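TCP pilus virulence regulatory protein (Vibrio cholerae, PDB 3GBG) probably activates transcription of virulence genes, among them those of the toxin-coregulated pilus, as an AraC-family DNA-binding regulator that holds a bound fatty acid. Local coordinates at residues 60-65 with 163-168; 4-9 with 85-90; 219-224 with 243-248. All coordinates share one frame; numbering follows the deposited sequence.

Contact 1 of 3, residues 60-65 with 163-168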
loop_
_atom_site.group_PDB
_atom_site.type_symbol
_atom_site.label_atom_id
_atom_site.label_comp_id
_atom_site.label_asym_id
_atom_site.label_seq_id
_atom_site.Cartn_x
_atom_site.Cartn_y
_atom_site.Cartn_z
ATOM N N LEU A 60 5.319 7.401 -1.020
ATOM C CA LEU A 60 4.925 6.728 0.210
ATOM C C LEU A 60 3.406 6.629 0.286
ATOM O O LEU A 60 2.699 7.603 0.025
ATOM C CB LEU A 60 5.455 7.497 1.428
ATOM C CG LEU A 60 6.962 7.778 1.482
ATOM C CD1 LEU A 60 7.285 8.578 2.740
ATOM C CD2 LEU A 60 7.729 6.471 1.478
ATOM N N LEU A 61 2.909 5.446 0.635
ATOM C CA LEU A 61 1.471 5.214 0.756
ATOM C C LEU A 61 1.131 4.973 2.228
ATOM O O LEU A 61 1.694 4.085 2.865
ATOM C CB LEU A 61 1.067 4.006 -0.094
ATOM C CG LEU A 61 1.473 4.131 -1.574
ATOM C CD1 LEU A 61 1.031 2.897 -2.353
ATOM C CD2 LEU A 61 0.833 5.387 -2.167
ATOM N N LYS A 62 0.213 5.768 2.765
ATOM C CA LYS A 62 -0.164 5.653 4.168
ATOM C C LYS A 62 -1.088 4.476 4.457
ATOM O O LYS A 62 -2.060 4.248 3.746
ATOM C CB LYS A 62 -0.823 6.953 4.637
ATOM C CG LYS A 62 -0.946 7.062 6.151
ATOM C CD LYS A 62 -1.226 8.486 6.613
ATOM C CE LYS A 62 -2.705 8.821 6.539
ATOM N NZ LYS A 62 -3.506 7.974 7.478
ATOM N N LYS A 63 -0.772 3.732 5.510
ATOM C CA LYS A 63 -1.576 2.585 5.896
ATOM C C LYS A 63 -3.018 3.007 6.144
ATOM O O LYS A 63 -3.275 4.093 6.671
ATOM C CB LYS A 63 -1.004 1.932 7.155
ATOM C CG LYS A 63 -1.792 0.723 7.614
ATOM C CD LYS A 63 -1.220 0.147 8.894
ATOM C CE LYS A 63 -2.038 -1.032 9.362
ATOM N NZ LYS A 63 -1.472 -1.593 10.604
ATOM N N ASN A 64 -3.950 2.140 5.750
ATOM C CA ASN A 64 -5.390 2.369 5.909
ATOM C C ASN A 64 -5.953 3.405 4.941
ATOM O O ASN A 64 -7.120 3.790 5.039
ATOM C CB ASN A 64 -5.704 2.770 7.354
ATOM C CG ASN A 64 -5.436 1.651 8.334
ATOM O OD1 ASN A 64 -5.165 1.889 9.509
ATOM N ND2 ASN A 64 -5.529 0.421 7.859
ATOM N N SER A 65 -5.120 3.866 4.011
ATOM C CA SER A 65 -5.579 4.830 3.024
ATOM C C SER A 65 -6.207 4.074 1.859
ATOM O O SER A 65 -5.924 2.894 1.652
ATOM C CB SER A 65 -4.405 5.675 2.507
ATOM O OG SER A 65 -3.471 4.866 1.797
ATOM N N PHE A 163 2.386 11.190 9.097
ATOM C CA PHE A 163 2.256 10.055 8.191
ATOM C C PHE A 163 1.935 8.821 9.030
ATOM O O PHE A 163 1.212 7.925 8.595
ATOM C CB PHE A 163 3.564 9.857 7.425
ATOM C CG PHE A 163 3.499 8.789 6.372
ATOM C CD1 PHE A 163 4.356 7.696 6.423
ATOM C CD2 PHE A 163 2.593 8.885 5.322
ATOM C CE1 PHE A 163 4.315 6.710 5.441
ATOM C CE2 PHE A 163 2.543 7.905 4.335
ATOM C CZ PHE A 163 3.407 6.815 4.395
ATOM N N ILE A 164 2.480 8.791 10.243
ATOM C CA ILE A 164 2.253 7.692 11.172
ATOM C C ILE A 164 0.963 7.991 11.935
ATOM O O ILE A 164 0.491 9.125 11.921
ATOM C CB ILE A 164 3.432 7.553 12.165
ATOM C CG1 ILE A 164 3.404 8.684 13.198
ATOM C CG2 ILE A 164 4.752 7.572 11.395
ATOM C CD1 ILE A 164 3.592 10.078 12.621
ATOM N N THR A 165 0.402 7.041 12.642
ATOM C CA THR A 165 -0.830 7.275 13.390
ATOM C C THR A 165 -1.083 6.673 14.692
ATOM O O THR A 165 -0.892 5.556 14.828
ATOM C CB THR A 165 -1.953 6.677 12.836
ATOM O OG1 THR A 165 -1.839 6.734 11.445
ATOM C CG2 THR A 165 -3.162 7.442 13.323
ATOM N N ASP A 166 -1.689 7.432 15.578
ATOM C CA ASP A 166 -1.834 7.013 16.959
ATOM C C ASP A 166 -2.522 5.820 16.608
ATOM O O ASP A 166 -3.567 5.921 16.105
ATOM C CB ASP A 166 -2.507 8.008 17.822
ATOM C CG ASP A 166 -3.955 8.193 17.495
ATOM O OD1 ASP A 166 -4.353 8.058 16.350
ATOM O OD2 ASP A 166 -4.715 8.515 18.400
ATOM N N ASP A 167 -1.994 4.722 17.013
ATOM C CA ASP A 167 -2.553 3.461 16.760
ATOM C C ASP A 167 -3.958 3.262 16.929
ATOM O O ASP A 167 -4.411 2.516 16.167
ATOM C CB ASP A 167 -2.061 2.692 17.849
ATOM C CG ASP A 167 -0.929 3.235 18.434
ATOM O OD1 ASP A 167 0.188 2.874 18.087
ATOM O OD2 ASP A 167 -1.194 3.973 19.328
ATOM N N LEU A 168 -4.634 3.852 17.929
ATOM C CA LEU A 168 -6.044 3.695 18.044
ATOM C C LEU A 168 -6.849 4.628 17.223
ATOM O O LEU A 168 -7.796 5.097 17.618
ATOM C CB LEU A 168 -6.434 3.950 19.438
ATOM C CG LEU A 168 -6.239 5.277 20.159
ATOM C CD1 LEU A 168 -6.802 6.559 19.605
ATOM C CD2 LEU A 168 -6.509 5.175 21.541
#
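The ring of Phe163 lies against the backbone and side chains where strand 57-61 ends. Phe163 CZ comes 3.7 Å from Leu60 CB. Phe163 CZ also sits 3.6 Å from the carbonyl oxygen Leu61 O. Lys62 CB approaches the ring obliquely, 3.5 Å from Phe163 CE2. The two side chains run past each other in opposite directions, so the aliphatic part of the lysine reaches back along the aromatic residue. There Lys62 CD meets the backbone oxygen Phe163 O at 3.2 Å. Phe163 CG stands anti to the backbone N (chi1 -175°), which carries the ring to the strand end. Phe163 is poorly ordered, so its fine placement is less sure. Tyr30 meets this ring edge-to-face, and Phe152 of helix 141-155 also packs on it. Lys62 to Ser65 form a type II beta turn, closed by Ser65 N to Lys62 O at 3.1 Å. The contact joins the five-stranded sheet of the cupin-like domain to the linker that leads to helix 170-180. Leu61 points away from the linker, and its side chain lies near the bound palmitoleic acid. Carbon meets both carbon and carbonyl oxygen, so the join probably rests on ring burial rather than bonds.

Contact 2 of 3, residues 4-9 with 85-90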
loop_
_atom_site.group_PDB
_atom_site.type_symbol
_atom_site.label_atom_id
_atom_site.label_comp_id
_atom_site.label_asym_id
_atom_site.label_seq_id
_atom_site.Cartn_x
_atom_site.Cartn_y
_atom_site.Cartn_z
ATOM N N LYS A 4 14.827 -7.864 7.486
ATOM C CA LYS A 4 14.193 -8.430 6.264
ATOM C C LYS A 4 12.749 -8.852 6.496
ATOM O O LYS A 4 11.920 -8.761 5.590
ATOM C CB LYS A 4 14.982 -9.637 5.754
ATOM C CG LYS A 4 16.356 -9.306 5.200
ATOM C CD LYS A 4 16.990 -10.536 4.565
ATOM C CE LYS A 4 16.219 -10.989 3.330
ATOM N NZ LYS A 4 16.255 -9.955 2.256
ATOM N N LYS A 5 12.442 -9.319 7.702
ATOM C CA LYS A 5 11.081 -9.743 8.004
ATOM C C LYS A 5 10.212 -8.532 8.312
ATOM O O LYS A 5 8.985 -8.621 8.330
ATOM C CB LYS A 5 11.063 -10.721 9.183
ATOM C CG LYS A 5 11.341 -10.106 10.540
ATOM C CD LYS A 5 11.144 -11.144 11.636
ATOM C CE LYS A 5 11.143 -10.506 13.014
ATOM N NZ LYS A 5 10.032 -9.520 13.153
ATOM N N SER A 6 10.861 -7.400 8.556
ATOM C CA SER A 6 10.155 -6.159 8.836
ATOM C C SER A 6 9.989 -5.431 7.506
ATOM O O SER A 6 9.397 -4.354 7.441
ATOM C CB SER A 6 10.961 -5.297 9.809
ATOM O OG SER A 6 11.138 -5.959 11.052
ATOM N N PHE A 7 10.521 -6.044 6.449
ATOM C CA PHE A 7 10.457 -5.487 5.103
ATOM C C PHE A 7 10.063 -6.541 4.077
ATOM O O PHE A 7 10.760 -7.535 3.902
ATOM C CB PHE A 7 11.814 -4.895 4.710
ATOM C CG PHE A 7 12.241 -3.743 5.569
ATOM C CD1 PHE A 7 11.510 -2.558 5.575
ATOM C CD2 PHE A 7 13.368 -3.841 6.380
ATOM C CE1 PHE A 7 11.894 -1.485 6.375
ATOM C CE2 PHE A 7 13.760 -2.772 7.185
ATOM C CZ PHE A 7 13.021 -1.593 7.182
ATOM N N GLN A 8 8.945 -6.318 3.396
ATOM C CA GLN A 8 8.465 -7.240 2.368
ATOM C C GLN A 8 8.598 -6.491 1.043
ATOM O O GLN A 8 7.953 -5.464 0.851
ATOM C CB GLN A 8 7.003 -7.598 2.649
ATOM C CG GLN A 8 6.510 -8.870 1.972
ATOM C CD GLN A 8 6.343 -8.706 0.476
ATOM O OE1 GLN A 8 7.016 -9.360 -0.317
ATOM N NE2 GLN A 8 5.421 -7.837 0.084
ATOM N N THR A 9 9.430 -6.995 0.135
ATOM C CA THR A 9 9.646 -6.312 -1.139
ATOM C C THR A 9 9.304 -7.090 -2.406
ATOM O O THR A 9 9.453 -8.310 -2.470
ATOM C CB THR A 9 11.112 -5.848 -1.266
ATOM O OG1 THR A 9 11.968 -6.992 -1.338
ATOM C CG2 THR A 9 11.514 -5.011 -0.063
ATOM N N THR A 85 7.116 -3.118 1.499
ATOM C CA THR A 85 6.026 -3.125 2.456
ATOM C C THR A 85 6.655 -3.248 3.843
ATOM O O THR A 85 7.432 -4.164 4.102
ATOM C CB THR A 85 5.068 -4.294 2.180
ATOM O OG1 THR A 85 4.635 -4.235 0.813
ATOM C CG2 THR A 85 3.846 -4.201 3.076
ATOM N N ILE A 86 6.328 -2.307 4.721
ATOM C CA ILE A 86 6.878 -2.287 6.074
ATOM C C ILE A 86 5.923 -2.915 7.087
ATOM O O ILE A 86 4.725 -2.633 7.077
ATOM C CB ILE A 86 7.182 -0.838 6.514
ATOM C CG1 ILE A 86 7.956 -0.104 5.408
ATOM C CG2 ILE A 86 7.990 -0.843 7.797
ATOM C CD1 ILE A 86 8.233 1.361 5.712
ATOM N N SER A 87 6.456 -3.766 7.959
ATOM C CA SER A 87 5.641 -4.425 8.979
ATOM C C SER A 87 5.267 -3.435 10.075
ATOM O O SER A 87 5.976 -2.456 10.306
ATOM C CB SER A 87 6.414 -5.588 9.607
ATOM O OG SER A 87 7.505 -5.101 10.373
ATOM N N ASP A 88 4.152 -3.684 10.753
ATOM C CA ASP A 88 3.731 -2.793 11.826
ATOM C C ASP A 88 4.749 -2.811 12.961
ATOM O O ASP A 88 5.006 -1.780 13.588
ATOM C CB ASP A 88 2.343 -3.180 12.355
ATOM C CG ASP A 88 1.228 -2.784 11.404
ATOM O OD1 ASP A 88 1.291 -1.663 10.845
ATOM O OD2 ASP A 88 0.279 -3.576 11.224
ATOM N N SER A 89 5.337 -3.977 13.215
ATOM C CA SER A 89 6.328 -4.113 14.280
ATOM C C SER A 89 7.507 -3.175 14.064
ATOM O O SER A 89 8.043 -2.614 15.018
ATOM C CB SER A 89 6.817 -5.566 14.371
ATOM O OG SER A 89 7.191 -6.068 13.098
ATOM N N PHE A 90 7.902 -2.995 12.809
ATOM C CA PHE A 90 9.012 -2.106 12.499
ATOM C C PHE A 90 8.555 -0.655 12.551
ATOM O O PHE A 90 9.291 0.218 13.008
ATOM C CB PHE A 90 9.579 -2.426 11.114
ATOM C CG PHE A 90 10.786 -1.609 10.749
ATOM C CD1 PHE A 90 10.645 -0.331 10.212
ATOM C CD2 PHE A 90 12.068 -2.104 10.976
ATOM C CE1 PHE A 90 11.764 0.442 9.911
ATOM C CE2 PHE A 90 13.190 -1.338 10.680
ATOM C CZ PHE A 90 13.038 -0.063 10.147
HETATM O O HOH W 1 5.917 -5.198 -1.096
#
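Three backbone hydrogen bonds tie residues 6-8 to residues 85-87. Gln8 and Thr85 form an antiparallel hydrogen-bonded pair. Gln8 N donates to Thr85 O at 2.7 Å, in the carbonyl plane and nearly straight at 173°. Thr85 N returns a bond to Gln8 O at 2.6 Å. The third runs from Ser87 N to Ser6 O at 3.0 Å, with the donor above the carbonyl plane. Phe7 and Ile86 form the non-hydrogen-bonded pair between them. A water donates to Gln8 O at 2.8 Å and also lies by Thr85 OG1. Lys31 NZ is hydrogen-bonded to Thr85 OG1, and Gln8 NE2 is hydrogen-bonded to Asn10 OD1. The side chains of Gln8 and Thr85 lie side by side on the face opposite Phe7 and Ile86.

Ser87 is the N-cap of helix 88-97. Its OG shares a hydrogen bond with Ser89 OG at 2.9 Å and packs 3.2 Å from Ser6 CA. Ser6 CB in turn touches Phe90 CB at 3.4 Å. The edge of Phe7 meets the face of Phe90, with planes at 56° and centroids 4.5 Å apart. Phe90 CG is anti to the backbone N (chi1 -176°), which brings its ring to Phe7. Leu144 of helix 141-155 touches both rings, and Phe148 packs on Phe7. The start of strand 7-14 is thus held at the sheet edge in two ways. Backbone bonds set the register, while the aromatic pair joins the first helix of the domain to the apolar face.

Contact 3 of 3, residues 219-224 with 243-248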
loop_
_atom_site.group_PDB
_atom_site.type_symbol
_atom_site.label_atom_id
_atom_site.label_comp_id
_atom_site.label_asym_id
_atom_site.label_seq_id
_atom_site.Cartn_x
_atom_site.Cartn_y
_atom_site.Cartn_z
ATOM N N SER A 219 -12.407 -3.538 -0.712
ATOM C CA SER A 219 -11.020 -3.070 -0.840
ATOM C C SER A 219 -10.080 -3.801 0.111
ATOM O O SER A 219 -8.978 -4.189 -0.279
ATOM C CB SER A 219 -10.923 -1.549 -0.595
ATOM O OG SER A 219 -11.119 -1.223 0.784
ATOM N N ILE A 220 -10.527 -3.999 1.350
ATOM C CA ILE A 220 -9.722 -4.709 2.343
ATOM C C ILE A 220 -9.525 -6.169 1.938
ATOM O O ILE A 220 -8.433 -6.729 2.097
ATOM C CB ILE A 220 -10.373 -4.642 3.756
ATOM C CG1 ILE A 220 -10.425 -3.179 4.214
ATOM C CG2 ILE A 220 -9.587 -5.498 4.752
ATOM C CD1 ILE A 220 -11.192 -2.944 5.495
ATOM N N ARG A 221 -10.584 -6.778 1.410
ATOM C CA ARG A 221 -10.517 -8.167 0.974
ATOM C C ARG A 221 -9.559 -8.341 -0.212
ATOM O O ARG A 221 -8.850 -9.342 -0.299
ATOM C CB ARG A 221 -11.910 -8.680 0.605
ATOM C CG ARG A 221 -12.733 -9.010 1.847
ATOM C CD ARG A 221 -14.138 -9.446 1.520
ATOM N NE ARG A 221 -14.812 -9.861 2.751
ATOM C CZ ARG A 221 -16.127 -9.961 2.878
ATOM N NH1 ARG A 221 -16.917 -9.669 1.852
ATOM N NH2 ARG A 221 -16.650 -10.364 4.025
ATOM N N ILE A 222 -9.542 -7.384 -1.129
ATOM C CA ILE A 222 -8.636 -7.477 -2.270
ATOM C C ILE A 222 -7.184 -7.416 -1.793
ATOM O O ILE A 222 -6.345 -8.209 -2.219
ATOM C CB ILE A 222 -8.894 -6.340 -3.290
ATOM C CG1 ILE A 222 -10.224 -6.579 -4.013
ATOM C CG2 ILE A 222 -7.737 -6.242 -4.300
ATOM C CD1 ILE A 222 -10.300 -7.866 -4.820
ATOM N N SER A 223 -6.869 -6.472 -0.911
ATOM C CA SER A 223 -5.498 -6.393 -0.430
ATOM C C SER A 223 -5.128 -7.659 0.329
ATOM O O SER A 223 -3.969 -8.076 0.339
ATOM C CB SER A 223 -5.298 -5.167 0.451
ATOM O OG SER A 223 -5.402 -3.993 -0.342
ATOM N N TYR A 224 -6.127 -8.261 0.967
ATOM C CA TYR A 224 -5.925 -9.504 1.710
ATOM C C TYR A 224 -5.578 -10.599 0.695
ATOM O O TYR A 224 -4.695 -11.432 0.944
ATOM C CB TYR A 224 -7.199 -9.863 2.494
ATOM C CG TYR A 224 -7.060 -11.012 3.471
ATOM C CD1 TYR A 224 -7.076 -12.343 3.036
ATOM C CD2 TYR A 224 -6.929 -10.773 4.842
ATOM C CE1 TYR A 224 -6.964 -13.404 3.944
ATOM C CE2 TYR A 224 -6.816 -11.827 5.751
ATOM C CZ TYR A 224 -6.832 -13.138 5.295
ATOM O OH TYR A 224 -6.700 -14.171 6.202
ATOM N N SER A 243 -10.304 -15.140 0.924
ATOM C CA SER A 243 -10.317 -13.695 1.125
ATOM C C SER A 243 -11.697 -13.134 1.500
ATOM O O SER A 243 -11.878 -11.918 1.560
ATOM C CB SER A 243 -9.781 -12.983 -0.119
ATOM O OG SER A 243 -8.474 -13.449 -0.453
ATOM N N GLY A 244 -12.679 -14.007 1.720
ATOM C CA GLY A 244 -13.986 -13.531 2.141
ATOM C C GLY A 244 -15.008 -13.257 1.061
ATOM O O GLY A 244 -16.105 -12.787 1.353
ATOM N N PHE A 245 -14.663 -13.528 -0.190
ATOM C CA PHE A 245 -15.599 -13.298 -1.276
ATOM C C PHE A 245 -16.608 -14.436 -1.387
ATOM O O PHE A 245 -16.287 -15.603 -1.147
ATOM C CB PHE A 245 -14.841 -13.105 -2.589
ATOM C CG PHE A 245 -14.222 -11.746 -2.717
ATOM C CD1 PHE A 245 -14.986 -10.662 -3.129
ATOM C CD2 PHE A 245 -12.897 -11.529 -2.361
ATOM C CE1 PHE A 245 -14.442 -9.375 -3.188
ATOM C CE2 PHE A 245 -12.342 -10.245 -2.415
ATOM C CZ PHE A 245 -13.120 -9.169 -2.828
ATOM N N ALA A 246 -17.832 -14.083 -1.762
ATOM C CA ALA A 246 -18.923 -15.044 -1.887
ATOM C C ALA A 246 -18.779 -15.943 -3.103
ATOM O O ALA A 246 -19.360 -17.025 -3.149
ATOM C CB ALA A 246 -20.253 -14.292 -1.945
ATOM N N SER A 247 -18.011 -15.498 -4.095
ATOM C CA SER A 247 -17.820 -16.288 -5.306
ATOM C C SER A 247 -16.502 -15.920 -5.983
ATOM O O SER A 247 -15.901 -14.898 -5.671
ATOM C CB SER A 247 -18.966 -16.036 -6.291
ATOM O OG SER A 247 -18.888 -14.716 -6.826
ATOM N N VAL A 248 -16.064 -16.758 -6.918
ATOM C CA VAL A 248 -14.819 -16.519 -7.644
ATOM C C VAL A 248 -14.997 -15.387 -8.649
ATOM O O VAL A 248 -14.078 -14.582 -8.878
ATOM C CB VAL A 248 -14.367 -17.787 -8.402
ATOM C CG1 VAL A 248 -13.105 -17.501 -9.213
ATOM C CG2 VAL A 248 -14.123 -18.915 -7.412
#
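This is a helix-to-turn contact in the AraC-type helix-turn-helix region. One side of helix 213-231 packs on the turn between helices 236-242 and 248-259. A Schellman motif ends helix 236-242, with Gly244 as its C-prime residue at positive phi. Its bonds run from Phe245 N to Ala240 O and from Gly244 N to Tyr241 O. Phe245 turns its ring back to the helix. Phe245 CE2 lies 3.4 Å from Arg221 CB, and Arg221 CD is over one face of the ring. Ile222 adds its far end, with CD1 3.7 Å from Phe245 CZ. Val254 of helix 248-259 touches both Ile222 and Phe245, so the cluster joins three parts. Ser243 OG lies at the edge of the Tyr224 ring, 3.9 Å from Tyr224 CD1. That hydroxyl is bonded to Ile239 O. The arginine chain is extended from CG to NE (chi2 177°, chi3 175°) and runs along the turn. Arg221 CG is 3.0 Å from Ser243 O, a buried oxygen without a polar partner in the model. Arg221 NE is bonded instead to Ile182 O. The guanidinium has Gly244 O above its plane, over its centre, 3.2 Å from Arg221 CZ and not in line with an N-H.

Contacts 1 and 2 both reach the five-stranded sheet of the cupin-like domain. Their centres are 14 Å apart, and their segments alternate along the chain: 4-9, 60-65, 85-90, 163-168. They touch directly through a salt bridge, Lys63 NZ to Asp88 OD2 at 2.7 Å. Helix 141-155 packs against residues of both. Contact 3 comes later, in the helical part, which by family probably binds DNA. Its centre is about 22 Å from contact 1's and 23 Å from contact 2's, and it touches neither. Palmitoleic acid lies near Leu61 and Thr85. Lys230, on the helix that carries residues 219-224 of contact 3, also touches Thr85. A ligand could thus influence how the two parts sit together.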